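Long-range contacts in putative TetR-family transcriptional regulator (PDB 2G3B), which probably binds cis-regulatory DNA and controls transcription, as a repressor-like member of the TetR family: residues A64-G69 against T81-G86; I88-E93 against I171-A176. All blocks are in the same frame, centred on the assembly; numbering follows the deposited sequence.

Interaction 1. Residues A64-G69 against T81-G86; sequences AYRSEG and TRSLLG
Arg82 lies against the backbone of Arg66, Ser67 and Gly69, where the end of helix 47-66 and the turn after it pass beside helix 76-86. This is all-helical packing in a TetR-type regulator, with the second helix belonging to the BetI-type C-terminal region. From its CB, 4.0 Å from Arg66 O, the Arg82 chain leaves with CG anti to the backbone N (chi1 170°), which brings CG to 3.2 Å from that same carbonyl oxygen. The chain continues extended, and Arg82 CD lies 3.5 Å from Ser67 C. A bend at chi3 (-48°) then turns NE beside Glu68 O, though the angle is too poor for a hydrogen bond. At the tip the guanidinium lays one face over Gly69: the Gly69 carbonyl carbon sits above the plane, offset toward the rim, and Gly69 O is 3.9 Å from Arg82 NH2. An alanine in place of Arg82 would probably leave Ser67, Glu68 and Gly69 without the surface that runs from CG to the guanidinium, opening a gap beside the turn. The backbones themselves come very close, Arg66 CA and Ser83 CA being 4.0 Å apart, and Arg66 O receives a CH...O contact from Ser83 CA. Beside this approach Arg66 runs past Ser83, its CD 3.5 Å from Ser83 OG, before its guanidinium forms salt bridges with Glu87 and Glu128. Gly86 permits this closeness, since any CB there would collide with Tyr65 O. Its own carbonyl oxygen meets the first side-chain carbon of the tyrosine, with Tyr65 CB 3.9 Å from Gly86 O.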
loop_
_atom_site.group_PDB
_atom_site.type_symbol
_atom_site.label_atom_id
_atom_site.label_comp_id
_atom_site.label_asym_id
_atom_site.label_seq_id
_atom_site.Cartn_x
_atom_site.Cartn_y
_atom_site.Cartn_z
ATOM N N ALA A 64 -8.262 -7.427 -17.218
ATOM C CA ALA A 64 -9.421 -8.271 -17.542
ATOM C C ALA A 64 -10.541 -8.191 -16.477
ATOM O O ALA A 64 -11.727 -8.198 -16.829
ATOM C CB ALA A 64 -8.991 -9.722 -17.737
ATOM N N TYR A 65 -10.180 -8.164 -15.185
ATOM C CA TYR A 65 -11.195 -8.037 -14.132
ATOM C C TYR A 65 -11.694 -6.579 -14.044
ATOM O O TYR A 65 -12.842 -6.348 -13.657
ATOM C CB TYR A 65 -10.691 -8.545 -12.772
ATOM C CG TYR A 65 -10.491 -10.071 -12.726
ATOM C CD1 TYR A 65 -9.246 -10.645 -12.996
ATOM C CD2 TYR A 65 -11.548 -10.922 -12.413
ATOM C CE1 TYR A 65 -9.057 -12.038 -12.958
ATOM C CE2 TYR A 65 -11.376 -12.324 -12.365
ATOM C CZ TYR A 65 -10.126 -12.872 -12.650
ATOM O OH TYR A 65 -9.966 -14.260 -12.625
ATOM N N ARG A 66 -10.842 -5.610 -14.423
ATOM C CA ARG A 66 -11.236 -4.192 -14.410
ATOM C C ARG A 66 -12.296 -3.837 -15.465
ATOM O O ARG A 66 -13.059 -2.843 -15.323
ATOM C CB ARG A 66 -10.013 -3.300 -14.587
ATOM C CG ARG A 66 -9.178 -3.291 -13.371
ATOM C CD ARG A 66 -8.191 -2.155 -13.373
ATOM N NE ARG A 66 -7.135 -2.217 -14.383
ATOM C CZ ARG A 66 -5.886 -2.635 -14.146
ATOM N NH1 ARG A 66 -5.531 -3.060 -12.941
ATOM N NH2 ARG A 66 -4.986 -2.605 -15.109
ATOM N N SER A 67 -12.322 -4.615 -16.541
ATOM C CA SER A 67 -13.249 -4.349 -17.637
ATOM C C SER A 67 -14.332 -5.426 -17.772
ATOM O O SER A 67 -15.182 -5.354 -18.676
ATOM C CB SER A 67 -12.476 -4.154 -18.957
ATOM O OG SER A 67 -11.593 -5.251 -19.212
ATOM N N GLU A 68 -14.344 -6.407 -16.864
ATOM C CA GLU A 68 -15.337 -7.493 -16.924
ATOM C C GLU A 68 -16.773 -6.947 -16.939
ATOM O O GLU A 68 -17.179 -6.228 -16.014
ATOM C CB GLU A 68 -15.147 -8.489 -15.776
ATOM C CG GLU A 68 -15.955 -9.796 -15.951
ATOM C CD GLU A 68 -15.750 -10.788 -14.794
ATOM O OE1 GLU A 68 -15.213 -10.374 -13.746
ATOM O OE2 GLU A 68 -16.119 -11.984 -14.932
ATOM N N GLY A 69 -17.516 -7.274 -17.996
ATOM C CA GLY A 69 -18.879 -6.780 -18.197
ATOM C C GLY A 69 -19.000 -5.493 -19.014
ATOM O O GLY A 69 -20.115 -5.022 -19.250
ATOM N N THR A 81 -16.382 2.621 -11.737
ATOM C CA THR A 81 -16.793 1.771 -10.620
ATOM C C THR A 81 -16.321 0.342 -10.843
ATOM O O THR A 81 -15.775 -0.265 -9.938
ATOM C CB THR A 81 -18.333 1.754 -10.464
ATOM O OG1 THR A 81 -18.782 3.073 -10.162
ATOM C CG2 THR A 81 -18.793 0.811 -9.347
ATOM N N ARG A 82 -16.585 -0.189 -12.037
ATOM C CA ARG A 82 -16.201 -1.571 -12.368
ATOM C C ARG A 82 -14.683 -1.758 -12.255
ATOM O O ARG A 82 -14.203 -2.779 -11.764
ATOM C CB ARG A 82 -16.670 -1.929 -13.770
ATOM C CG ARG A 82 -16.109 -3.269 -14.287
ATOM C CD ARG A 82 -16.535 -3.523 -15.743
ATOM N NE ARG A 82 -17.969 -3.289 -15.891
ATOM C CZ ARG A 82 -18.493 -2.300 -16.604
ATOM N NH1 ARG A 82 -17.695 -1.467 -17.281
ATOM N NH2 ARG A 82 -19.819 -2.163 -16.653
ATOM N N SER A 83 -13.941 -0.774 -12.757
ATOM C CA SER A 83 -12.503 -0.822 -12.709
ATOM C C SER A 83 -11.975 -0.878 -11.274
ATOM O O SER A 83 -11.215 -1.809 -10.933
ATOM C CB SER A 83 -11.904 0.357 -13.455
ATOM O OG SER A 83 -10.536 0.431 -13.107
ATOM N N LEU A 84 -12.400 0.083 -10.441
ATOM C CA LEU A 84 -11.902 0.190 -9.074
ATOM C C LEU A 84 -12.362 -0.974 -8.207
ATOM O O LEU A 84 -11.550 -1.547 -7.489
ATOM C CB LEU A 84 -12.192 1.544 -8.442
ATOM C CG LEU A 84 -11.557 2.670 -9.305
ATOM C CD1 LEU A 84 -12.172 4.011 -9.004
ATOM C CD2 LEU A 84 -10.034 2.706 -9.159
ATOM N N LEU A 85 -13.598 -1.396 -8.335
ATOM C CA LEU A 85 -14.086 -2.521 -7.501
ATOM C C LEU A 85 -13.524 -3.867 -7.951
ATOM O O LEU A 85 -13.369 -4.780 -7.132
ATOM C CB LEU A 85 -15.661 -2.558 -7.443
ATOM C CG LEU A 85 -16.312 -1.862 -6.208
ATOM C CD1 LEU A 85 -15.998 -0.384 -6.284
ATOM C CD2 LEU A 85 -17.841 -2.055 -6.185
ATOM N N GLY A 86 -13.266 -4.006 -9.255
ATOM C CA GLY A 86 -12.703 -5.244 -9.817
ATOM C C GLY A 86 -11.375 -5.685 -9.185
ATOM O O GLY A 86 -11.016 -6.870 -9.259
#

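Interaction 2. Residues I88-E93 against I171-A176; sequences IQDRPE and ISTEDA
Asp90 turns CG beside its own backbone N (chi1 -67°), and Thr173 does the same with OG1 (chi1 -54°); with these settings the two side chains meet tip to tip. Thr173 OG1 donates to Asp90 OD1 in a very short bond of 2.5 Å, whose exact length is doubtful. Asp90 sits at the centre of an inverse gamma turn in the linker between helices 76-86 and 92-110, while Thr173 opens helix 173-188, whose N-cap is Ser172: Ser172 OG accepts from Asp175 N at 3.0 Å. Beside the polar pair, Thr173 CG2 faces Gln89 CA at 4.3 Å. Ile88 CG2 lies 4.0 Å from Ala176 CB; Leu162, Trp166 and Leu180 also touch this isoleucine. Farther along the linker Gln89 OE1 is gripped by both NE and NH2 of Arg91, in the guanidinium plane, which holds the amide in place. Thr173 OG1 is also hydrogen-bonded to Trp166 NE1, which ties the hydroxyl to helix 148-167. One carboxylate-hydroxyl bond beside the Ile88-Ala176 packing thus holds the linker to the start of helix 173-188, both within the BetI-type C-terminal region. Near that helix N terminus the carboxylate would probably be stabilised as an anion, although the like charge of Glu174 nearby would work against this.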
loop_
_atom_site.group_PDB
_atom_site.type_symbol
_atom_site.label_atom_id
_atom_site.label_comp_id
_atom_site.label_asym_id
_atom_site.label_seq_id
_atom_site.Cartn_x
_atom_site.Cartn_y
_atom_site.Cartn_z
ATOM N N ILE A 88 -10.614 -5.684 -5.965
ATOM C CA ILE A 88 -10.831 -6.263 -4.642
ATOM C C ILE A 88 -12.066 -7.143 -4.660
ATOM O O ILE A 88 -13.180 -6.659 -4.582
ATOM C CB ILE A 88 -10.834 -5.218 -3.484
ATOM C CG1 ILE A 88 -9.499 -4.449 -3.444
ATOM C CG2 ILE A 88 -11.180 -5.910 -2.112
ATOM C CD1 ILE A 88 -9.513 -3.235 -2.500
ATOM N N GLN A 89 -11.820 -8.460 -4.764
ATOM C CA GLN A 89 -12.850 -9.496 -4.952
ATOM C C GLN A 89 -12.336 -10.770 -4.361
ATOM O O GLN A 89 -11.138 -11.027 -4.417
ATOM C CB GLN A 89 -13.155 -9.815 -6.456
ATOM C CG GLN A 89 -13.439 -8.629 -7.332
ATOM C CD GLN A 89 -13.953 -9.045 -8.720
ATOM O OE1 GLN A 89 -14.947 -9.772 -8.832
ATOM N NE2 GLN A 89 -13.257 -8.618 -9.768
ATOM N N ASP A 90 -13.233 -11.542 -3.756
ATOM C CA ASP A 90 -12.921 -12.866 -3.209
ATOM C C ASP A 90 -12.972 -13.891 -4.347
ATOM O O ASP A 90 -13.897 -14.738 -4.396
ATOM C CB ASP A 90 -13.977 -13.280 -2.170
ATOM C CG ASP A 90 -13.953 -12.426 -0.917
ATOM O OD1 ASP A 90 -12.874 -11.893 -0.567
ATOM O OD2 ASP A 90 -15.040 -12.255 -0.277
ATOM N N ARG A 91 -12.063 -13.737 -5.297
ATOM C CA ARG A 91 -11.850 -14.692 -6.407
ATOM C C ARG A 91 -10.371 -15.035 -6.427
ATOM O O ARG A 91 -9.538 -14.185 -6.210
ATOM C CB ARG A 91 -12.192 -14.114 -7.765
ATOM C CG ARG A 91 -13.627 -13.651 -7.871
ATOM C CD ARG A 91 -14.069 -13.781 -9.308
ATOM N NE ARG A 91 -14.601 -12.530 -9.798
ATOM C CZ ARG A 91 -14.892 -12.295 -11.070
ATOM N NH1 ARG A 91 -14.702 -13.237 -12.000
ATOM N NH2 ARG A 91 -15.387 -11.109 -11.402
ATOM N N PRO A 92 -10.040 -16.331 -6.627
ATOM C CA PRO A 92 -8.663 -16.771 -6.428
ATOM C C PRO A 92 -7.633 -15.989 -7.219
ATOM O O PRO A 92 -6.606 -15.612 -6.636
ATOM C CB PRO A 92 -8.684 -18.290 -6.829
ATOM C CG PRO A 92 -10.147 -18.667 -6.767
ATOM C CD PRO A 92 -10.972 -17.412 -6.959
ATOM N N GLU A 93 -7.888 -15.735 -8.512
ATOM C CA GLU A 93 -6.961 -14.973 -9.333
ATOM C C GLU A 93 -6.766 -13.539 -8.874
ATOM O O GLU A 93 -5.652 -13.020 -8.937
ATOM C CB GLU A 93 -7.363 -14.929 -10.795
ATOM C CG GLU A 93 -7.079 -16.228 -11.581
ATOM C CD GLU A 93 -6.972 -15.938 -13.063
ATOM O OE1 GLU A 93 -6.383 -16.764 -13.759
ATOM O OE2 GLU A 93 -7.455 -14.858 -13.534
ATOM N N ILE A 171 -9.351 -5.439 7.079
ATOM C CA ILE A 171 -10.591 -4.931 6.587
ATOM C C ILE A 171 -11.212 -6.052 5.729
ATOM O O ILE A 171 -10.472 -6.785 5.031
ATOM C CB ILE A 171 -10.334 -3.617 5.758
ATOM C CG1 ILE A 171 -11.693 -2.953 5.462
ATOM C CG2 ILE A 171 -9.509 -3.949 4.508
ATOM C CD1 ILE A 171 -11.672 -1.607 4.694
ATOM N N SER A 172 -12.547 -6.199 5.787
ATOM C CA SER A 172 -13.242 -7.233 5.024
ATOM C C SER A 172 -13.322 -6.823 3.563
ATOM O O SER A 172 -13.275 -5.600 3.212
ATOM C CB SER A 172 -14.682 -7.434 5.554
ATOM O OG SER A 172 -15.430 -6.184 5.382
ATOM N N THR A 173 -13.560 -7.811 2.702
ATOM C CA THR A 173 -13.780 -7.576 1.292
ATOM C C THR A 173 -14.957 -6.573 1.085
ATOM O O THR A 173 -14.811 -5.578 0.337
ATOM C CB THR A 173 -14.104 -8.919 0.556
ATOM O OG1 THR A 173 -13.050 -9.843 0.847
ATOM C CG2 THR A 173 -14.155 -8.709 -0.966
ATOM N N GLU A 174 -16.090 -6.851 1.735
ATOM C CA GLU A 174 -17.300 -6.039 1.523
ATOM C C GLU A 174 -17.085 -4.608 2.043
ATOM O O GLU A 174 -17.622 -3.661 1.440
ATOM C CB GLU A 174 -18.535 -6.698 2.152
ATOM C CG GLU A 174 -18.568 -6.828 3.688
ATOM C CD GLU A 174 -17.877 -8.116 4.257
ATOM O OE1 GLU A 174 -17.102 -8.829 3.534
ATOM O OE2 GLU A 174 -18.122 -8.369 5.464
ATOM N N ASP A 175 -16.297 -4.443 3.135
ATOM C CA ASP A 175 -15.995 -3.092 3.620
ATOM C C ASP A 175 -15.147 -2.341 2.603
ATOM O O ASP A 175 -15.420 -1.200 2.263
ATOM C CB ASP A 175 -15.243 -3.125 4.976
ATOM C CG ASP A 175 -16.187 -3.066 6.160
ATOM O OD1 ASP A 175 -17.424 -3.305 5.977
ATOM O OD2 ASP A 175 -15.694 -2.783 7.267
ATOM N N ALA A 176 -14.090 -2.990 2.146
ATOM C CA ALA A 176 -13.171 -2.385 1.158
ATOM C C ALA A 176 -13.894 -1.952 -0.151
ATOM O O ALA A 176 -13.663 -0.865 -0.675
ATOM C CB ALA A 176 -11.970 -3.371 0.882
#

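Following the chain from the N terminus, helix 47-66 ends in the turn up to Gly69, and interaction 1 closes a short loop when helix 76-86 comes back against it. The linker that follows opens interaction 2, which closes only after helices 92-110, 115-139 and 148-167, at the start of helix 173-188. The two loops are in series, neither nested nor crossed. Their centres lie about 13 Å apart, and they touch directly: Glu68 forms a salt bridge with Arg91, and Tyr65 OH probably a hydrogen bond with Glu93. Together they tie the end of helix 47-66 through helix 76-86 and its linker to the last helix.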